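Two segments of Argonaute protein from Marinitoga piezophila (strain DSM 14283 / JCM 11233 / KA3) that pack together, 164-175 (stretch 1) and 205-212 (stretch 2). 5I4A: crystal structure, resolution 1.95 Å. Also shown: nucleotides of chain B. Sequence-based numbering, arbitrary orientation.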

ATOM      1  N   ALA A 164       3.757  31.930  -7.148  1.00 68.20           N
ATOM      2  CA  ALA A 164       3.979  31.906  -8.590  1.00 66.91           C
ATOM      3  C   ALA A 164       3.797  30.502  -9.153  1.00 68.41           C
ATOM      4  O   ALA A 164       3.166  30.321 -10.201  1.00 73.90           O
ATOM      5  N   ILE A 165       4.339  29.499  -8.473  1.00 62.36           N
ATOM      6  CA  ILE A 165       4.212  28.107  -8.886  1.00 60.74           C
ATOM      7  C   ILE A 165       2.967  27.519  -8.238  1.00 64.34           C
ATOM      8  O   ILE A 165       2.521  27.965  -7.175  1.00 68.90           O
ATOM      9  N   LYS A 166       2.389  26.513  -8.888  1.00 58.16           N
ATOM     10  CA  LYS A 166       1.180  25.861  -8.414  1.00 62.80           C
ATOM     11  C   LYS A 166       1.321  24.351  -8.547  1.00 75.07           C
ATOM     12  O   LYS A 166       2.232  23.840  -9.206  1.00 76.25           O
ATOM     13  N   SER A 167       0.406  23.638  -7.897  1.00 75.34           N
ATOM     14  CA  SER A 167       0.373  22.181  -7.926  1.00 64.69           C
ATOM     15  C   SER A 167      -1.086  21.741  -7.875  1.00 55.47           C
ATOM     16  O   SER A 167      -2.003  22.567  -7.925  1.00 51.80           O
ATOM     17  N   GLY A 168      -1.300  20.435  -7.768  1.00 51.54           N
ATOM     18  CA  GLY A 168      -2.634  19.878  -7.730  1.00 51.54           C
ATOM     19  C   GLY A 168      -3.212  19.638  -6.356  1.00 54.84           C
ATOM     20  O   GLY A 168      -4.368  19.214  -6.251  1.00 55.92           O
ATOM     21  N   TYR A 169      -2.456  19.895  -5.289  1.00 55.02           N
ATOM     22  CA  TYR A 169      -2.927  19.624  -3.937  1.00 55.29           C
ATOM     23  C   TYR A 169      -2.482  20.728  -2.994  1.00 54.74           C
ATOM     24  O   TYR A 169      -1.321  21.149  -3.023  1.00 51.53           O
ATOM     25  N   LEU A 170      -3.412  21.183  -2.159  1.00 51.24           N
ATOM     26  CA  LEU A 170      -3.161  22.215  -1.165  1.00 51.10           C
ATOM     27  C   LEU A 170      -3.089  21.587   0.219  1.00 51.37           C
ATOM     28  O   LEU A 170      -3.927  20.752   0.575  1.00 52.63           O
ATOM     29  N   TYR A 171      -2.088  21.989   0.993  1.00 51.04           N
ATOM     30  CA  TYR A 171      -1.947  21.562   2.377  1.00 52.39           C
ATOM     31  C   TYR A 171      -2.407  22.686   3.296  1.00 54.64           C
ATOM     32  O   TYR A 171      -1.935  23.821   3.179  1.00 50.78           O
ATOM     33  N   ASN A 172      -3.332  22.369   4.201  1.00 51.99           N
ATOM     34  CA  ASN A 172      -3.858  23.350   5.140  1.00 53.15           C
ATOM     35  C   ASN A 172      -2.978  23.381   6.382  1.00 54.23           C
ATOM     36  O   ASN A 172      -2.762  22.347   7.026  1.00 54.28           O
ATOM     37  N   ILE A 173      -2.481  24.573   6.723  1.00 56.84           N
ATOM     38  CA  ILE A 173      -1.575  24.717   7.858  1.00 57.15           C
ATOM     39  C   ILE A 173      -2.270  24.367   9.167  1.00 59.79           C
ATOM     40  O   ILE A 173      -1.647  23.805  10.076  1.00 56.77           O
ATOM     41  N   LYS A 174      -3.562  24.675   9.286  1.00 63.66           N
ATOM     42  CA  LYS A 174      -4.255  24.485  10.558  1.00 57.56           C
ATOM     43  C   LYS A 174      -4.694  23.038  10.755  1.00 52.17           C
ATOM     44  O   LYS A 174      -4.353  22.412  11.765  1.00 49.88           O
ATOM     45  N   SER A 175      -5.454  22.492   9.806  1.00 53.10           N
ATOM     46  CA  SER A 175      -6.032  21.165   9.993  1.00 51.23           C
ATOM     47  C   SER A 175      -5.042  20.048   9.693  1.00 57.56           C
ATOM     48  O   SER A 175      -5.172  18.948  10.241  1.00 51.47           O
ATOM     49  N   GLU A 205      -4.949  32.182   2.918  1.00 58.17           N
ATOM     50  CA  GLU A 205      -3.569  32.278   3.376  1.00 58.02           C
ATOM     51  C   GLU A 205      -3.134  31.076   4.203  1.00 57.44           C
ATOM     52  O   GLU A 205      -1.931  30.879   4.396  1.00 57.50           O
ATOM     53  N   ASN A 206      -4.077  30.272   4.690  1.00 57.73           N
ATOM     54  CA  ASN A 206      -3.757  29.063   5.437  1.00 57.58           C
ATOM     55  C   ASN A 206      -3.457  27.873   4.534  1.00 57.70           C
ATOM     56  O   ASN A 206      -3.281  26.757   5.037  1.00 57.63           O
ATOM     57  N   TYR A 207      -3.389  28.081   3.225  1.00 57.86           N
ATOM     58  CA  TYR A 207      -3.209  26.999   2.267  1.00 58.02           C
ATOM     59  C   TYR A 207      -1.887  27.171   1.535  1.00 57.70           C
ATOM     60  O   TYR A 207      -1.603  28.247   0.998  1.00 57.62           O
ATOM     61  N   LEU A 208      -1.087  26.111   1.524  1.00 57.51           N
ATOM     62  CA  LEU A 208       0.156  26.059   0.777  1.00 57.23           C
ATOM     63  C   LEU A 208       0.078  24.925  -0.235  1.00 57.49           C
ATOM     64  O   LEU A 208      -0.663  23.956  -0.048  1.00 57.76           O
ATOM     65  N   PHE A 209       0.843  25.055  -1.313  1.00 57.40           N
ATOM     66  CA  PHE A 209       0.918  23.997  -2.309  1.00 57.61           C
ATOM     67  C   PHE A 209       1.879  22.913  -1.841  1.00 57.31           C
ATOM     68  O   PHE A 209       2.988  23.209  -1.388  1.00 56.86           O
ATOM     69  N   ASN A 210       1.448  21.661  -1.948  1.00 57.55           N
ATOM     70  CA  ASN A 210       2.266  20.514  -1.576  1.00 57.31           C
ATOM     71  C   ASN A 210       2.780  19.842  -2.843  1.00 57.40           C
ATOM     72  O   ASN A 210       1.997  19.523  -3.745  1.00 57.82           O
ATOM     73  N   PHE A 211       4.091  19.634  -2.912  1.00 57.01           N
ATOM     74  CA  PHE A 211       4.740  19.105  -4.105  1.00 57.04           C
ATOM     75  C   PHE A 211       5.216  17.686  -3.837  1.00 56.95           C
ATOM     76  O   PHE A 211       6.040  17.458  -2.944  1.00 62.45           O
ATOM     77  N   THR A 212       4.700  16.742  -4.615  1.00 57.32           N
ATOM     78  CA  THR A 212       5.050  15.341  -4.475  1.00 58.82           C
ATOM     79  C   THR A 212       6.233  15.004  -5.381  1.00 58.36           C
ATOM     80  O   THR A 212       6.781  15.860  -6.080  1.00 59.94           O
TER

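An aromatic ring clasped on both faces by aliphatic groups from a single neighbouring segment is the most distinctive feature of this contact. The ring of Phe-209 (chi1 m) has Leu-170 over one face, with CD2 of Leu-170 3.6 Å from the ring centroid, and Lys-166 over the opposite face, where CA of Lys-166 lies 3.8 Å from the centroid and almost exactly on the ring normal. Both are CH-pi contacts, and Phe-209 loses more surface to the other stretch than any other residue here.

The frame is a short antiparallel pairing, and it illustrates how backbone register sorts side chains. Hydrogen bonds join Asn-210 N to Tyr-169 O (3.0 Å), Tyr-171 N to Leu-208 O (2.6 Å), Leu-208 N to Tyr-171 O (2.9 Å) and Ile-173 N to Asn-206 O (2.9 Å). Alternation along the strands then places Leu-170, Asn-172, Tyr-207 and Phe-209 on one face of the sheet, and Tyr-171 (t) and Leu-208 (m, t) on the other. On the first face, Leu-170 (m, t) also meets the edge of the Tyr-207 ring, its CB 4.0 Å from CD2 of Tyr-207. Asn-172 (t) sets ND2 over a face of that ring, 3.1 Å from CZ of Tyr-207.

Before the strand, Ser-167 (p) points toward the other stretch. OG of Ser-167 donates to Asn-210 O (3.1 Å) and accepts from Tyr-169 N (3.3 Å), so one hydroxyl of a buried residue links the backbones of both stretches. Nearby, Ile-165 (t, t) brings CD1 to 3.7 Å from CE1 of Phe-211 (m), extending the apolar packing. At the other end, Ile-173 (chi1 t) and Asn-206 (chi1 m) both point toward the opposing stretch, and CG2 of Ile-173 lies 3.6 Å from CB of Asn-206.

As befits an Argonaute, nucleotides of chain B border the contact. Asn-172 OD1 accepts a hydrogen bond from Ser-175 N (2.7 Å), a weak one from Lys-174 N (2.8 Å), and comes within 3.2 Å of C6 of U20. Tyr-207 (m) reaches U21, whose N3 donates a weak hydrogen bond to OH of Tyr-207 (3.3 Å). Tyr-169 (m), whose end leads away from the other stretch, receives O4' of A7 over one ring face. Thr-212 (p), at an N-cap position, donates from OG1 of Thr-212 to OP1 of A7 (2.7 Å).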

ATOM      1  CB  ALA A 164       5.374  32.438  -8.915  1.00 62.56           C
ATOM      2  CB  ILE A 165       5.482  27.308  -8.521  1.00 60.24           C
ATOM      3  CG1 ILE A 165       5.448  25.907  -9.142  1.00 57.08           C
ATOM      4  CG2 ILE A 165       5.654  27.234  -7.009  1.00 58.88           C
ATOM      5  CD1 ILE A 165       6.589  25.011  -8.706  1.00 52.39           C
ATOM      6  CB  LYS A 166      -0.053  26.363  -9.177  1.00 57.60           C
ATOM      7  CG  LYS A 166      -0.509  27.739  -8.726  1.00 59.66           C
ATOM      8  CD  LYS A 166      -1.080  28.573  -9.853  1.00 52.60           C
ATOM      9  CE  LYS A 166      -1.562  29.908  -9.313  1.00 55.88           C
ATOM     10  NZ  LYS A 166      -0.618  30.449  -8.294  1.00 52.61           N
ATOM     11  CB  SER A 167       1.196  21.591  -6.772  1.00 60.16           C
ATOM     12  OG  SER A 167       0.405  21.431  -5.606  1.00 57.09           O
ATOM     13  CB  TYR A 169      -2.422  18.266  -3.439  1.00 54.68           C
ATOM     14  CG  TYR A 169      -3.131  17.100  -4.086  1.00 59.64           C
ATOM     15  CD1 TYR A 169      -2.667  16.551  -5.275  1.00 62.10           C
ATOM     16  CD2 TYR A 169      -4.275  16.558  -3.516  1.00 59.66           C
ATOM     17  CE1 TYR A 169      -3.318  15.491  -5.874  1.00 62.94           C
ATOM     18  CE2 TYR A 169      -4.932  15.498  -4.107  1.00 64.06           C
ATOM     19  CZ  TYR A 169      -4.449  14.968  -5.286  1.00 68.90           C
ATOM     20  OH  TYR A 169      -5.101  13.912  -5.880  1.00 80.25           O
ATOM     21  CB  LEU A 170      -4.266  23.273  -1.185  1.00 51.26           C
ATOM     22  CG  LEU A 170      -4.543  23.962  -2.519  1.00 51.47           C
ATOM     23  CD1 LEU A 170      -5.859  24.702  -2.466  1.00 53.95           C
ATOM     24  CD2 LEU A 170      -3.424  24.917  -2.856  1.00 53.10           C
ATOM     25  CB  TYR A 171      -0.499  21.177   2.689  1.00 50.51           C
ATOM     26  CG  TYR A 171      -0.182  21.163   4.167  1.00 50.35           C
ATOM     27  CD1 TYR A 171      -0.805  20.265   5.022  1.00 50.19           C
ATOM     28  CD2 TYR A 171       0.743  22.048   4.706  1.00 50.61           C
ATOM     29  CE1 TYR A 171      -0.518  20.250   6.372  1.00 50.05           C
ATOM     30  CE2 TYR A 171       1.037  22.039   6.057  1.00 50.20           C
ATOM     31  CZ  TYR A 171       0.402  21.139   6.886  1.00 50.05           C
ATOM     32  OH  TYR A 171       0.689  21.126   8.230  1.00 49.91           O
ATOM     33  CB  ASN A 172      -5.303  23.029   5.518  1.00 57.93           C
ATOM     34  CG  ASN A 172      -5.921  24.094   6.405  1.00 62.50           C
ATOM     35  OD1 ASN A 172      -5.695  24.119   7.614  1.00 66.97           O
ATOM     36  ND2 ASN A 172      -6.704  24.982   5.804  1.00 59.78           N
ATOM     37  CB  ILE A 173      -0.984  26.144   7.877  1.00 53.84           C
ATOM     38  CG1 ILE A 173      -0.019  26.328   9.048  1.00 62.18           C
ATOM     39  CG2 ILE A 173      -2.080  27.185   7.941  1.00 54.56           C
ATOM     40  CD1 ILE A 173      -0.623  26.974  10.295  1.00 66.18           C
ATOM     41  CB  LYS A 174      -5.462  25.422  10.650  1.00 54.37           C
ATOM     42  CG  LYS A 174      -5.204  26.723  11.403  1.00 56.66           C
ATOM     43  CD  LYS A 174      -4.320  27.665  10.608  1.00 53.20           C
ATOM     44  CE  LYS A 174      -3.891  28.861  11.439  1.00 50.55           C
ATOM     45  NZ  LYS A 174      -2.541  29.346  11.037  1.00 54.30           N
ATOM     46  CB  SER A 175      -7.265  21.001   9.106  1.00 52.08           C
ATOM     47  OG  SER A 175      -6.906  21.038   7.736  1.00 50.58           O
ATOM     48  CB  GLU A 205      -3.371  33.559   4.195  1.00 61.81           C
ATOM     49  CG  GLU A 205      -3.965  33.518   5.598  1.00 68.26           C
ATOM     50  CD  GLU A 205      -5.364  34.102   5.671  1.00 71.76           C
ATOM     51  OE1 GLU A 205      -5.975  34.325   4.605  1.00 70.95           O
ATOM     52  OE2 GLU A 205      -5.855  34.334   6.798  1.00 71.30           O
ATOM     53  CB  ASN A 206      -4.901  28.709   6.392  1.00 57.84           C
ATOM     54  CG  ASN A 206      -4.968  29.637   7.590  1.00 57.62           C
ATOM     55  OD1 ASN A 206      -4.040  30.401   7.848  1.00 57.23           O
ATOM     56  ND2 ASN A 206      -6.065  29.564   8.335  1.00 57.88           N
ATOM     57  CB  TYR A 207      -4.372  26.953   1.273  1.00 58.56           C
ATOM     58  CG  TYR A 207      -5.673  26.528   1.911  1.00 58.92           C
ATOM     59  CD1 TYR A 207      -6.370  27.392   2.742  1.00 58.96           C
ATOM     60  CD2 TYR A 207      -6.199  25.261   1.693  1.00 59.21           C
ATOM     61  CE1 TYR A 207      -7.545  27.008   3.339  1.00 59.28           C
ATOM     62  CE2 TYR A 207      -7.387  24.872   2.283  1.00 59.53           C
ATOM     63  CZ  TYR A 207      -8.056  25.754   3.102  1.00 59.57           C
ATOM     64  OH  TYR A 207      -9.237  25.384   3.701  1.00 59.89           O
ATOM     65  CB  LEU A 208       1.360  25.847   1.701  1.00 56.71           C
ATOM     66  CG  LEU A 208       1.612  26.919   2.761  1.00 56.39           C
ATOM     67  CD1 LEU A 208       2.834  26.569   3.593  1.00 55.89           C
ATOM     68  CD2 LEU A 208       1.777  28.280   2.109  1.00 56.35           C
ATOM     69  CB  PHE A 209       1.364  24.557  -3.659  1.00 57.65           C
ATOM     70  CG  PHE A 209       0.250  25.165  -4.454  1.00 58.10           C
ATOM     71  CD1 PHE A 209      -0.694  24.359  -5.065  1.00 58.56           C
ATOM     72  CD2 PHE A 209       0.142  26.537  -4.593  1.00 58.06           C
ATOM     73  CE1 PHE A 209      -1.723  24.909  -5.802  1.00 58.97           C
ATOM     74  CE2 PHE A 209      -0.887  27.093  -5.326  1.00 58.48           C
ATOM     75  CZ  PHE A 209      -1.823  26.276  -5.927  1.00 58.93           C
ATOM     76  CB  ASN A 210       1.460  19.525  -0.735  1.00 57.50           C
ATOM     77  CG  ASN A 210       2.306  18.388  -0.201  1.00 57.23           C
ATOM     78  OD1 ASN A 210       3.494  18.559   0.073  1.00 56.79           O
ATOM     79  ND2 ASN A 210       1.698  17.216  -0.057  1.00 59.37           N
ATOM     80  CB  PHE A 211       5.904  19.999  -4.531  1.00 56.68           C
ATOM     81  CG  PHE A 211       5.485  21.387  -4.900  1.00 56.77           C
ATOM     82  CD1 PHE A 211       4.936  21.649  -6.143  1.00 57.13           C
ATOM     83  CD2 PHE A 211       5.628  22.430  -4.002  1.00 56.50           C
ATOM     84  CE1 PHE A 211       4.542  22.926  -6.487  1.00 57.22           C
ATOM     85  CE2 PHE A 211       5.236  23.711  -4.340  1.00 56.59           C
ATOM     86  CZ  PHE A 211       4.693  23.959  -5.584  1.00 56.95           C
ATOM     87  CB  THR A 212       3.845  14.462  -4.798  1.00 57.80           C
ATOM     88  OG1 THR A 212       3.706  14.348  -6.220  1.00 58.09           O
ATOM     89  CG2 THR A 212       2.580  15.080  -4.228  1.00 58.06           C
TER
ATOM     90  P     U B  20     -10.789  22.316  13.776  1.00 94.30           P
ATOM     91  OP1   U B  20     -12.196  22.219  13.307  1.00 95.05           O
ATOM     92  OP2   U B  20      -9.701  21.746  12.938  1.00 89.13           O
ATOM     93  O5'   U B  20     -10.434  23.838  14.096  1.00101.60           O
ATOM     94  C5'   U B  20     -11.014  24.909  13.363  1.00106.14           C
ATOM     95  C4'   U B  20      -9.997  25.598  12.484  1.00108.12           C
ATOM     96  O4'   U B  20      -9.360  24.612  11.636  1.00105.57           O
ATOM     97  C3'   U B  20     -10.553  26.640  11.517  1.00108.51           C
ATOM     98  O3'   U B  20     -10.662  27.929  12.104  1.00117.83           O
ATOM     99  C2'   U B  20      -9.571  26.609  10.346  1.00 98.30           C
ATOM    100  O2'   U B  20      -8.472  27.479  10.577  1.00 94.72           O
ATOM    101  C1'   U B  20      -9.066  25.164  10.374  1.00 94.58           C
ATOM    102  N1    U B  20      -9.627  24.295   9.309  1.00 76.95           N
ATOM    103  C2    U B  20     -10.922  23.799   9.380  1.00 71.94           C
ATOM    104  O2    U B  20     -11.703  24.027  10.285  1.00 76.21           O
ATOM    105  N3    U B  20     -11.291  22.996   8.328  1.00 60.83           N
ATOM    106  C4    U B  20     -10.532  22.639   7.235  1.00 59.24           C
ATOM    107  O4    U B  20     -11.021  21.908   6.373  1.00 57.66           O
ATOM    108  C5    U B  20      -9.211  23.187   7.232  1.00 62.54           C
ATOM    109  C6    U B  20      -8.822  23.970   8.244  1.00 63.32           C
ATOM    110  P     A B   7       3.004  10.867  -5.540  1.00 89.92           P
ATOM    111  OP1   A B   7       4.036  11.660  -6.256  1.00 83.63           O
ATOM    112  OP2   A B   7       3.421   9.896  -4.496  1.00 88.09           O
ATOM    113  O5'   A B   7       1.961  11.899  -4.918  1.00 87.75           O
ATOM    114  C5'   A B   7       0.817  11.448  -4.210  1.00 83.64           C
ATOM    115  C4'   A B   7       0.457  12.394  -3.098  1.00 83.51           C
ATOM    116  O4'   A B   7      -0.649  13.242  -3.501  1.00 76.90           O
ATOM    117  C3'   A B   7      -0.025  11.747  -1.815  1.00 84.74           C
ATOM    118  O3'   A B   7       1.047  11.269  -1.025  1.00 88.14           O
ATOM    119  C2'   A B   7      -0.830  12.864  -1.165  1.00 83.86           C
ATOM    120  O2'   A B   7       0.032  13.816  -0.558  1.00 84.69           O
ATOM    121  C1'   A B   7      -1.476  13.514  -2.389  1.00 75.44           C
ATOM    122  P     U B  21     -11.999  28.401  12.868  1.00119.80           P
ATOM    123  OP1   U B  21     -12.153  29.864  12.617  1.00119.66           O
ATOM    124  OP2   U B  21     -11.892  27.952  14.274  1.00118.91           O
ATOM    125  O5'   U B  21     -13.183  27.542  12.217  1.00112.96           O
ATOM    126  C5'   U B  21     -13.980  28.051  11.142  1.00106.08           C
ATOM    127  C4'   U B  21     -13.106  28.514   9.997  1.00102.73           C
ATOM    128  O4'   U B  21     -12.733  27.381   9.171  1.00 98.45           O
ATOM    129  C3'   U B  21     -13.655  29.594   9.048  1.00105.17           C
ATOM    130  O3'   U B  21     -12.859  30.780   9.094  1.00108.66           O
ATOM    131  C2'   U B  21     -13.515  28.982   7.645  1.00102.40           C
ATOM    132  O2'   U B  21     -13.008  29.883   6.679  1.00106.53           O
ATOM    133  C1'   U B  21     -12.546  27.820   7.852  1.00 90.23           C
ATOM    134  N1    U B  21     -12.793  26.718   6.905  1.00 71.33           N
ATOM    135  C2    U B  21     -12.087  26.759   5.711  1.00 63.28           C
ATOM    136  O2    U B  21     -11.277  27.603   5.433  1.00 72.37           O
ATOM    137  N3    U B  21     -12.325  25.771   4.808  1.00 61.27           N
ATOM    138  C4    U B  21     -13.211  24.742   4.970  1.00 60.31           C
ATOM    139  O4    U B  21     -13.323  23.916   4.069  1.00 58.51           O
ATOM    140  C5    U B  21     -13.930  24.742   6.210  1.00 61.58           C
ATOM    141  C6    U B  21     -13.711  25.711   7.117  1.00 63.58           C